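Local coordinates for protein 3'-5'-exonuclease (Saccharomyces cerevisiae, PDB 3E2V) that probably cuts double-stranded DNA as a magnesium-dependent TatD-family nuclease, working both as an endonuclease and as a 3'-to-5' exonuclease, at residues A[87-91]-A[92-96]; A[363-366]-A[367-371]; A[373-376]-A[377-381]. All coordinates share one frame; numbering follows the deposited sequence.

Contact 1: residues A[87-91]-A[92-96]; sequences IGVHP and CCVNE
His90 folds its imidazole forward against Cys92, two residues on, and meets it with one atom after another. CB comes first, 3.4 Å from Cys92 SG. CG, set anti to the backbone N and beside the carbonyl carbon (chi1 -180°), still lies against the same sulfur. ND1 then accepts the main-chain N-H of Cys92, with 2.8 Å between His90 ND1 and Cys92 N. The bond is nearly straight (168°), and its donor lies in the ring plane. Beyond it, His90 CE1 passes 3.9 Å from Cys92 CB. The sulfur stands obliquely to the ring, 4.0 Å from Cys92 SG to the His90 ring centroid. The turn is closed by Cys93 N, which donates to His90 O at 2.8 Å from above the carbonyl plane. Neighbouring cysteines are joined here in a vicinal disulfide, Cys92 SG to Cys93 SG 2.1 Å. Farther back, Val89 CG1 packs on Cys93 CB and Val94 CG1, and its CG2 touches Glu96 OE1 at 3.4 Å, an oxygen whose hydrogen bond is with Ile62 N. The loop follows strand 82-87 of the TIM-barrel-type sheet, and His90 also touches the ring of His202 and Glu161, which binds magnesium in a structure of this protein though not in this model. A leucine in place of His90 would probably leave Cys92 N without its acceptor and let the disulfide turn shift near the metal site. Gripped in its plane by a main-chain N-H and flanked by sulfur, the imidazole is probably held against rotation, about 6 Å from the magnesium ion.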
ATOM      1  N   ILE A  87      -5.638  -2.818  -7.304  1.00 12.18           N
ATOM      2  CA  ILE A  87      -5.719  -2.213  -8.644  1.00 12.62           C
ATOM      3  C   ILE A  87      -6.053  -0.743  -8.481  1.00 12.20           C
ATOM      4  O   ILE A  87      -7.008  -0.389  -7.796  1.00 12.48           O
ATOM      5  CB  ILE A  87      -6.811  -2.860  -9.509  1.00 12.33           C
ATOM      6  CG1 ILE A  87      -6.534  -4.358  -9.703  1.00 12.14           C
ATOM      7  CG2 ILE A  87      -6.925  -2.117 -10.863  1.00 13.13           C
ATOM      8  CD1 ILE A  87      -7.657  -5.098 -10.447  1.00 13.75           C
ATOM      9  N   GLY A  88      -5.265   0.103  -9.120  1.00 12.43           N
ATOM     10  CA  GLY A  88      -5.470   1.552  -9.014  1.00 13.13           C
ATOM     11  C   GLY A  88      -4.324   2.318  -9.619  1.00 12.91           C
ATOM     12  O   GLY A  88      -3.321   1.731 -10.002  1.00 13.99           O
ATOM     13  N   VAL A  89      -4.492   3.634  -9.725  1.00 12.82           N
ATOM     14  CA  VAL A  89      -3.436   4.510 -10.262  1.00 12.63           C
ATOM     15  C   VAL A  89      -3.030   5.541  -9.217  1.00 13.07           C
ATOM     16  O   VAL A  89      -3.853   6.333  -8.767  1.00 13.38           O
ATOM     17  CB  VAL A  89      -3.861   5.217 -11.572  1.00 12.75           C
ATOM     18  CG1 VAL A  89      -2.710   6.015 -12.164  1.00 13.52           C
ATOM     19  CG2 VAL A  89      -4.340   4.188 -12.576  1.00 13.77           C
ATOM     20  N   HIS A  90      -1.765   5.484  -8.827  1.00 13.22           N
ATOM     21  CA  HIS A  90      -1.161   6.286  -7.762  1.00 13.73           C
ATOM     22  C   HIS A  90      -0.944   7.704  -8.292  1.00 14.31           C
ATOM     23  O   HIS A  90      -0.819   7.899  -9.499  1.00 12.95           O
ATOM     24  CB  HIS A  90       0.163   5.563  -7.471  1.00 14.34           C
ATOM     25  CG  HIS A  90       1.032   6.144  -6.408  1.00 15.50           C
ATOM     26  ND1 HIS A  90       1.712   7.331  -6.553  1.00 15.53           N
ATOM     27  CD2 HIS A  90       1.460   5.609  -5.242  1.00 17.81           C
ATOM     28  CE1 HIS A  90       2.474   7.537  -5.492  1.00 17.55           C
ATOM     29  NE2 HIS A  90       2.353   6.496  -4.690  1.00 19.12           N
ATOM     30  N   PRO A  91      -0.921   8.703  -7.395  1.00 14.38           N
ATOM     31  CA  PRO A  91      -0.656  10.068  -7.850  1.00 15.62           C
ATOM     32  C   PRO A  91       0.629  10.216  -8.703  1.00 16.39           C
ATOM     33  O   PRO A  91       0.659  11.117  -9.560  1.00 18.09           O
ATOM     34  CB  PRO A  91      -0.591  10.874  -6.536  1.00 15.32           C
ATOM     35  CG  PRO A  91      -0.433   9.829  -5.448  1.00 14.94           C
ATOM     36  CD  PRO A  91      -1.198   8.649  -5.947  1.00 14.79           C
ATOM     37  N   CYS A  92       1.630   9.340  -8.526  1.00 17.19           N
ATOM     38  CA  CYS A  92       2.856   9.284  -9.373  1.00 18.33           C
ATOM     39  C   CYS A  92       2.513   9.237 -10.839  1.00 17.77           C
ATOM     40  O   CYS A  92       3.283   9.671 -11.697  1.00 18.19           O
ATOM     41  CB  CYS A  92       3.682   7.988  -9.127  1.00 19.52           C
ATOM     42  SG  CYS A  92       2.807   6.372  -9.493  1.00 24.18           S
ATOM     43  N   CYS A  93       1.370   8.635 -11.134  1.00 16.23           N
ATOM     44  CA  CYS A  93       1.185   8.005 -12.422  1.00 16.85           C
ATOM     45  C   CYS A  93      -0.094   8.432 -13.104  1.00 15.47           C
ATOM     46  O   CYS A  93      -0.467   7.860 -14.139  1.00 15.64           O
ATOM     47  CB  CYS A  93       1.226   6.489 -12.217  1.00 16.68           C
ATOM     48  SG  CYS A  93       2.863   5.911 -11.532  1.00 22.12           S
ATOM     49  N   VAL A  94      -0.759   9.447 -12.543  1.00 14.72           N
ATOM     50  CA  VAL A  94      -2.052   9.865 -13.099  1.00 15.18           C
ATOM     51  C   VAL A  94      -1.948  10.447 -14.501  1.00 15.90           C
ATOM     52  O   VAL A  94      -2.957  10.557 -15.197  1.00 16.38           O
ATOM     53  CB  VAL A  94      -2.839  10.813 -12.149  1.00 14.66           C
ATOM     54  CG1 VAL A  94      -3.335  10.053 -10.914  1.00 15.28           C
ATOM     55  CG2 VAL A  94      -2.006  12.031 -11.764  1.00 16.34           C
ATOM     56  N   ASN A  95      -0.741  10.815 -14.930  1.00 16.21           N
ATOM     57  CA  ASN A  95      -0.589  11.305 -16.303  1.00 17.07           C
ATOM     58  C   ASN A  95      -0.992  10.250 -17.331  1.00 18.05           C
ATOM     59  O   ASN A  95      -1.293  10.589 -18.477  1.00 17.95           O
ATOM     60  CB  ASN A  95       0.844  11.771 -16.589  1.00 17.43           C
ATOM     61  CG  ASN A  95       1.184  13.098 -15.938  1.00 17.55           C
ATOM     62  OD1 ASN A  95       0.344  13.723 -15.304  1.00 17.93           O
ATOM     63  ND2 ASN A  95       2.433  13.542 -16.119  1.00 17.78           N
ATOM     64  N   GLU A  96      -0.994   8.981 -16.938  1.00 17.90           N
ATOM     65  CA  GLU A  96      -1.416   7.936 -17.876  1.00 18.73           C
ATOM     66  C   GLU A  96      -2.896   8.050 -18.271  1.00 18.50           C
ATOM     67  O   GLU A  96      -3.298   7.506 -19.293  1.00 18.86           O
ATOM     68  CB  GLU A  96      -1.065   6.542 -17.396  1.00 20.20           C
ATOM     69  CG  GLU A  96      -1.916   6.012 -16.312  1.00 20.86           C
ATOM     70  CD  GLU A  96      -1.844   4.498 -16.246  1.00 24.47           C
ATOM     71  OE1 GLU A  96      -2.106   3.955 -15.178  1.00 21.60           O
ATOM     72  OE2 GLU A  96      -1.514   3.845 -17.259  1.00 29.62           O
TER

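Contact 2: residues A[363-366]-A[367-371]; sequences EQVA and IVVSE
Ile367 meets Glu363 through peptide groups, the flat units of this helical contact, in which no aromatic ring takes part. At the oxygen end of the Glu363 carbonyl lie Ile367 N, 3.0 Å from Glu363 O, and the Ile367 side chain, whose CG1 stands 3.3 Å from the same Glu363 O. The carbonyl of Ile367 is met on one face by both Glu371 N and Ser370 OG; the hydroxyl bond is less certain, because Ser370 is modelled in two conformers. Val368 N to Gln364 O, Val369 N to Val365 O and Ser370 N to Ala366 O continue the i to i+4 ladder of an alpha helix. Ile367, Val368 and Val369 each bring one branch against the carbonyl oxygen four residues back. Val368 CG2 is 3.3 Å from Gln364 O, and Val369 CG2 is 3.3 Å from Val365 O. With Val369 CG1 anti to the backbone N (chi1 171°), CG2 falls beside that N, anti to the carbonyl carbon, and comes within 4.3 Å of Val365 CG1. These two valines pack on strand 298-300, through Leu300 for Val365 and Leu298 for Val369, while Ile367 touches Tyr322 and Phe328. Helix 362-373 thus covers the outside of the last strand of the parallel barrel sheet. The Glu363 carboxylate takes no part in the ladder and forms a salt bridge with Arg50. In this buried segment the carbonyls of residues 363 to 366 all find main-chain donors, and the overlying methyl and methylene groups are likely to shield those bonds from water.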
ATOM      1  N   GLU A 363       8.136  -8.747  11.508  1.00 13.58           N
ATOM      2  CA  GLU A 363       8.375  -8.934  12.931  1.00 14.45           C
ATOM      3  C   GLU A 363       9.120  -7.768  13.571  1.00 13.95           C
ATOM      4  O   GLU A 363       8.901  -7.465  14.750  1.00 14.53           O
ATOM      5  CB  GLU A 363       9.103 -10.255  13.181  1.00 14.86           C
ATOM      6  CG  GLU A 363      10.475 -10.366  12.545  1.00 14.58           C
ATOM      7  CD  GLU A 363      11.105 -11.724  12.751  1.00 17.36           C
ATOM      8  OE1 GLU A 363      10.558 -12.539  13.524  1.00 18.48           O
ATOM      9  OE2 GLU A 363      12.153 -11.974  12.113  1.00 17.38           O
ATOM     10  N   GLN A 364       9.978  -7.087  12.806  1.00 13.77           N
ATOM     11  CA  GLN A 364      10.690  -5.922  13.331  1.00 14.11           C
ATOM     12  C   GLN A 364       9.735  -4.762  13.550  1.00 14.26           C
ATOM     13  O   GLN A 364       9.831  -4.050  14.528  1.00 14.05           O
ATOM     14  CB  GLN A 364      11.816  -5.495  12.379  1.00 14.14           C
ATOM     15  CG  GLN A 364      12.899  -6.528  12.168  1.00 15.32           C
ATOM     16  CD  GLN A 364      13.933  -6.079  11.159  1.00 16.13           C
ATOM     17  OE1 GLN A 364      13.938  -4.946  10.725  1.00 20.28           O
ATOM     18  NE2 GLN A 364      14.815  -6.992  10.777  1.00 20.59           N
ATOM     19  N   VAL A 365       8.815  -4.558  12.611  1.00 13.74           N
ATOM     20  CA  VAL A 365       7.846  -3.468  12.771  1.00 13.71           C
ATOM     21  C   VAL A 365       6.984  -3.745  14.010  1.00 13.43           C
ATOM     22  O   VAL A 365       6.749  -2.839  14.816  1.00 13.83           O
ATOM     23  CB  VAL A 365       6.978  -3.299  11.507  1.00 13.72           C
ATOM     24  CG1 VAL A 365       6.082  -2.052  11.608  1.00 14.88           C
ATOM     25  CG2 VAL A 365       7.873  -3.216  10.270  1.00 14.21           C
ATOM     26  N   ALA A 366       6.564  -5.005  14.181  1.00 13.32           N
ATOM     27  CA  ALA A 366       5.705  -5.374  15.309  1.00 13.72           C
ATOM     28  C   ALA A 366       6.436  -5.148  16.649  1.00 14.55           C
ATOM     29  O   ALA A 366       5.860  -4.611  17.596  1.00 14.56           O
ATOM     30  CB  ALA A 366       5.259  -6.822  15.181  1.00 13.66           C
ATOM     31  N   ILE A 367       7.714  -5.512  16.700  1.00 14.83           N
ATOM     32  CA  ILE A 367       8.504  -5.320  17.934  1.00 15.43           C
ATOM     33  C   ILE A 367       8.547  -3.843  18.281  1.00 15.20           C
ATOM     34  O   ILE A 367       8.289  -3.439  19.419  1.00 15.39           O
ATOM     35  CB  ILE A 367       9.945  -5.830  17.754  1.00 15.91           C
ATOM     36  CG1 ILE A 367       9.952  -7.348  17.856  1.00 16.03           C
ATOM     37  CG2 ILE A 367      10.894  -5.208  18.805  1.00 16.90           C
ATOM     38  CD1 ILE A 367      11.251  -7.969  17.287  1.00 15.81           C
ATOM     39  N   VAL A 368       8.862  -3.013  17.294  1.00 14.60           N
ATOM     40  CA  VAL A 368       8.966  -1.579  17.560  1.00 15.12           C
ATOM     41  C   VAL A 368       7.621  -1.001  18.033  1.00 15.55           C
ATOM     42  O   VAL A 368       7.568  -0.264  19.023  1.00 15.33           O
ATOM     43  CB  VAL A 368       9.479  -0.824  16.318  1.00 15.50           C
ATOM     44  CG1 VAL A 368       9.420   0.692  16.532  1.00 16.29           C
ATOM     45  CG2 VAL A 368      10.899  -1.286  15.965  1.00 15.43           C
ATOM     46  N   VAL A 369       6.543  -1.329  17.331  1.00 15.08           N
ATOM     47  CA  VAL A 369       5.239  -0.770  17.675  1.00 15.75           C
ATOM     48  C   VAL A 369       4.820  -1.223  19.079  1.00 16.35           C
ATOM     49  O   VAL A 369       4.295  -0.421  19.850  1.00 16.50           O
ATOM     50  CB  VAL A 369       4.189  -1.127  16.588  1.00 15.16           C
ATOM     51  CG1 VAL A 369       2.779  -0.736  17.043  1.00 16.16           C
ATOM     52  CG2 VAL A 369       4.531  -0.420  15.271  1.00 15.74           C
ATOM     53  N   SER A 370       5.099  -2.483  19.408  1.00 16.45           N
ATOM     54  CA  SER A 370       4.724  -3.009  20.715  0.50 17.03           C
ATOM     55  C   SER A 370       5.473  -2.279  21.836  1.00 17.28           C
ATOM     56  O   SER A 370       4.873  -1.931  22.862  1.00 17.67           O
ATOM     57  CB  SER A 370       4.970  -4.517  20.767  0.50 17.01           C
ATOM     58  OG  SER A 370       6.349  -4.805  20.878  0.50 18.53           O
ATOM     59  N   GLU A 371       6.761  -2.012  21.633  1.00 17.69           N
ATOM     60  CA  GLU A 371       7.554  -1.304  22.641  1.00 18.99           C
ATOM     61  C   GLU A 371       7.127   0.154  22.771  1.00 19.57           C
ATOM     62  O   GLU A 371       6.993   0.680  23.883  1.00 20.93           O
ATOM     63  CB  GLU A 371       9.053  -1.416  22.324  1.00 19.31           C
ATOM     64  CG  GLU A 371       9.605  -2.823  22.524  1.00 20.50           C
ATOM     65  CD  GLU A 371       9.726  -3.196  23.996  1.00 23.86           C
ATOM     66  OE1 GLU A 371      10.248  -2.367  24.769  1.00 27.00           O
ATOM     67  OE2 GLU A 371       9.296  -4.302  24.362  1.00 25.24           O
TER

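Contact 3: residues A[373-376]-A[377-381]; sequences KDVD and LATLI
Asp376 and Thr379 are joined twice through a single carboxylate oxygen. Thr379 OG1 donates to Asp376 OD2 at 2.8 Å, and Thr379 N donates to the same Asp376 OD2 at 3.0 Å. Both arrive on the anti side of the oxygen, the hydroxyl nearer the carboxylate plane than the amide, which lies 33° out of it. With CG anti to the backbone N (chi1 173°), the aspartate swings forward over the first turn of the helix, and its side chain crosses that of Thr379 at about a right angle. The other oxygen reaches the helix through a water, which donates to Asp376 OD1 at 2.7 Å and accepts from Ala378 N at 3.0 Å. Asp376 is therefore the N-cap of helix 377-392: its carboxylate takes up the amides of Ala378 and Thr379, one through water and one directly, and its negative charge probably interacts well with the helix dipole. The main chain joins in with Leu380 N, which donates to Asp376 O. Beside the cap, Val375 CG1 rests on Thr379 CG2 at 4.0 Å and on Leu380 CB at 4.1 Å, an apolar patch that lies next to the charged end. Farther out, a Schellman motif ends the preceding helix and sets the course of the chain into the cap: Asp374, with positive phi, has its N bound to Glu371 O, while Val375 N reaches Ser370 O. Lys373, just before this bend, extends its NZ to the carbonyl oxygens of Lys291 and Ile293.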
ATOM      1  N   LYS A 373       4.192   1.459  22.131  1.00 21.93           N
ATOM      2  CA  LYS A 373       2.849   1.559  22.713  1.00 23.66           C
ATOM      3  C   LYS A 373       2.720   0.918  24.084  1.00 24.66           C
ATOM      4  O   LYS A 373       1.663   1.038  24.724  1.00 25.66           O
ATOM      5  CB  LYS A 373       1.844   0.893  21.784  1.00 22.76           C
ATOM      6  CG  LYS A 373       1.512   1.679  20.563  1.00 24.28           C
ATOM      7  CD  LYS A 373       0.474   0.906  19.769  1.00 26.54           C
ATOM      8  CE  LYS A 373      -0.480   1.830  19.065  1.00 25.00           C
ATOM      9  NZ  LYS A 373      -1.303   2.637  20.001  1.00 26.58           N
ATOM     10  N   ASP A 374       3.756   0.214  24.524  1.00 25.72           N
ATOM     11  CA  ASP A 374       3.696  -0.541  25.780  1.00 26.81           C
ATOM     12  C   ASP A 374       2.490  -1.499  25.758  1.00 26.47           C
ATOM     13  O   ASP A 374       1.679  -1.560  26.693  1.00 27.31           O
ATOM     14  CB  ASP A 374       3.649   0.413  26.986  1.00 27.91           C
ATOM     15  CG  ASP A 374       3.855  -0.308  28.306  1.00 31.03           C
ATOM     16  OD1 ASP A 374       4.474  -1.401  28.323  1.00 34.26           O
ATOM     17  OD2 ASP A 374       3.385   0.229  29.333  1.00 34.49           O
ATOM     18  N   VAL A 375       2.367  -2.216  24.647  1.00 25.61           N
ATOM     19  CA  VAL A 375       1.370  -3.256  24.451  1.00 24.34           C
ATOM     20  C   VAL A 375       2.191  -4.505  24.277  1.00 24.18           C
ATOM     21  O   VAL A 375       3.136  -4.513  23.483  1.00 24.63           O
ATOM     22  CB  VAL A 375       0.517  -2.996  23.177  1.00 24.30           C
ATOM     23  CG1 VAL A 375      -0.429  -4.165  22.887  1.00 23.80           C
ATOM     24  CG2 VAL A 375      -0.270  -1.700  23.317  1.00 23.96           C
ATOM     25  N   ASP A 376       1.881  -5.539  25.048  1.00 23.03           N
ATOM     26  CA  ASP A 376       2.480  -6.857  24.893  1.00 22.07           C
ATOM     27  C   ASP A 376       2.589  -7.279  23.414  1.00 21.04           C
ATOM     28  O   ASP A 376       1.626  -7.155  22.650  1.00 20.66           O
ATOM     29  CB  ASP A 376       1.627  -7.867  25.666  1.00 22.82           C
ATOM     30  CG  ASP A 376       2.057  -9.284  25.439  1.00 23.97           C
ATOM     31  OD1 ASP A 376       3.128  -9.672  25.950  1.00 27.91           O
ATOM     32  OD2 ASP A 376       1.334 -10.017  24.741  1.00 25.78           O
ATOM     33  N   LEU A 377       3.752  -7.784  23.017  1.00 19.95           N
ATOM     34  CA  LEU A 377       4.004  -8.130  21.605  1.00 19.48           C
ATOM     35  C   LEU A 377       2.961  -9.094  21.008  1.00 19.24           C
ATOM     36  O   LEU A 377       2.398  -8.834  19.942  1.00 19.11           O
ATOM     37  CB  LEU A 377       5.425  -8.685  21.424  1.00 19.10           C
ATOM     38  CG  LEU A 377       5.862  -9.051  20.011  1.00 19.76           C
ATOM     39  CD1 LEU A 377       5.824  -7.822  19.089  1.00 21.14           C
ATOM     40  CD2 LEU A 377       7.269  -9.633  20.031  1.00 21.21           C
ATOM     41  N   ALA A 378       2.703 -10.207  21.687  1.00 18.80           N
ATOM     42  CA  ALA A 378       1.758 -11.193  21.176  1.00 18.84           C
ATOM     43  C   ALA A 378       0.354 -10.581  21.079  1.00 19.16           C
ATOM     44  O   ALA A 378      -0.397 -10.876  20.133  1.00 18.66           O
ATOM     45  CB  ALA A 378       1.760 -12.458  22.066  1.00 19.71           C
ATOM     46  N   THR A 379       0.034  -9.708  22.032  1.00 18.60           N
ATOM     47  CA  THR A 379      -1.261  -9.004  22.055  1.00 18.93           C
ATOM     48  C   THR A 379      -1.425  -8.128  20.813  1.00 17.91           C
ATOM     49  O   THR A 379      -2.471  -8.160  20.132  1.00 16.84           O
ATOM     50  CB  THR A 379      -1.393  -8.130  23.332  1.00 19.59           C
ATOM     51  OG1 THR A 379      -1.295  -8.978  24.485  1.00 22.28           O
ATOM     52  CG2 THR A 379      -2.720  -7.379  23.357  1.00 21.36           C
ATOM     53  N   LEU A 380      -0.387  -7.345  20.536  1.00 16.96           N
ATOM     54  CA  LEU A 380      -0.387  -6.472  19.374  1.00 16.04           C
ATOM     55  C   LEU A 380      -0.498  -7.276  18.080  1.00 15.89           C
ATOM     56  O   LEU A 380      -1.297  -6.952  17.205  1.00 15.47           O
ATOM     57  CB  LEU A 380       0.892  -5.644  19.343  1.00 15.94           C
ATOM     58  CG  LEU A 380       0.984  -4.818  18.059  1.00 17.03           C
ATOM     59  CD1 LEU A 380      -0.001  -3.646  18.165  1.00 17.74           C
ATOM     60  CD2 LEU A 380       2.407  -4.340  17.848  1.00 19.18           C
ATOM     61  N   ILE A 381       0.303  -8.324  17.958  1.00 14.74           N
ATOM     62  CA  ILE A 381       0.294  -9.171  16.767  1.00 15.35           C
ATOM     63  C   ILE A 381      -1.088  -9.774  16.504  1.00 15.35           C
ATOM     64  O   ILE A 381      -1.591  -9.748  15.382  1.00 15.78           O
ATOM     65  CB  ILE A 381       1.424 -10.229  16.813  1.00 15.95           C
ATOM     66  CG1 ILE A 381       2.785  -9.516  16.700  1.00 16.62           C
ATOM     67  CG2 ILE A 381       1.246 -11.246  15.706  1.00 16.85           C
ATOM     68  CD1 ILE A 381       3.959 -10.420  17.042  1.00 17.23           C
TER
HETATM   69  O   HOH W   1       4.319 -11.143  24.048  1.00 26.08           O

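Contacts 2 and 3 are neighbours, with centres about 8 Å apart, and join the end of helix 362-373 to the start of helix 377-392. Besides the Schellman turn between the two helices, packing holds them together: Leu377 CD1 and Leu380 CD2 each lie 3.5 Å from Ala366 O. Contact 1 lies on the other side of the chain's centre, its own centre about 31 Å from that of contact 2 and 36 Å from that of contact 3. It is the contact nearest the metal: the His90 side chain is about 6 Å from the magnesium ion, against about 13 Å for that of Val365, while contact 3 lies away from the metal site.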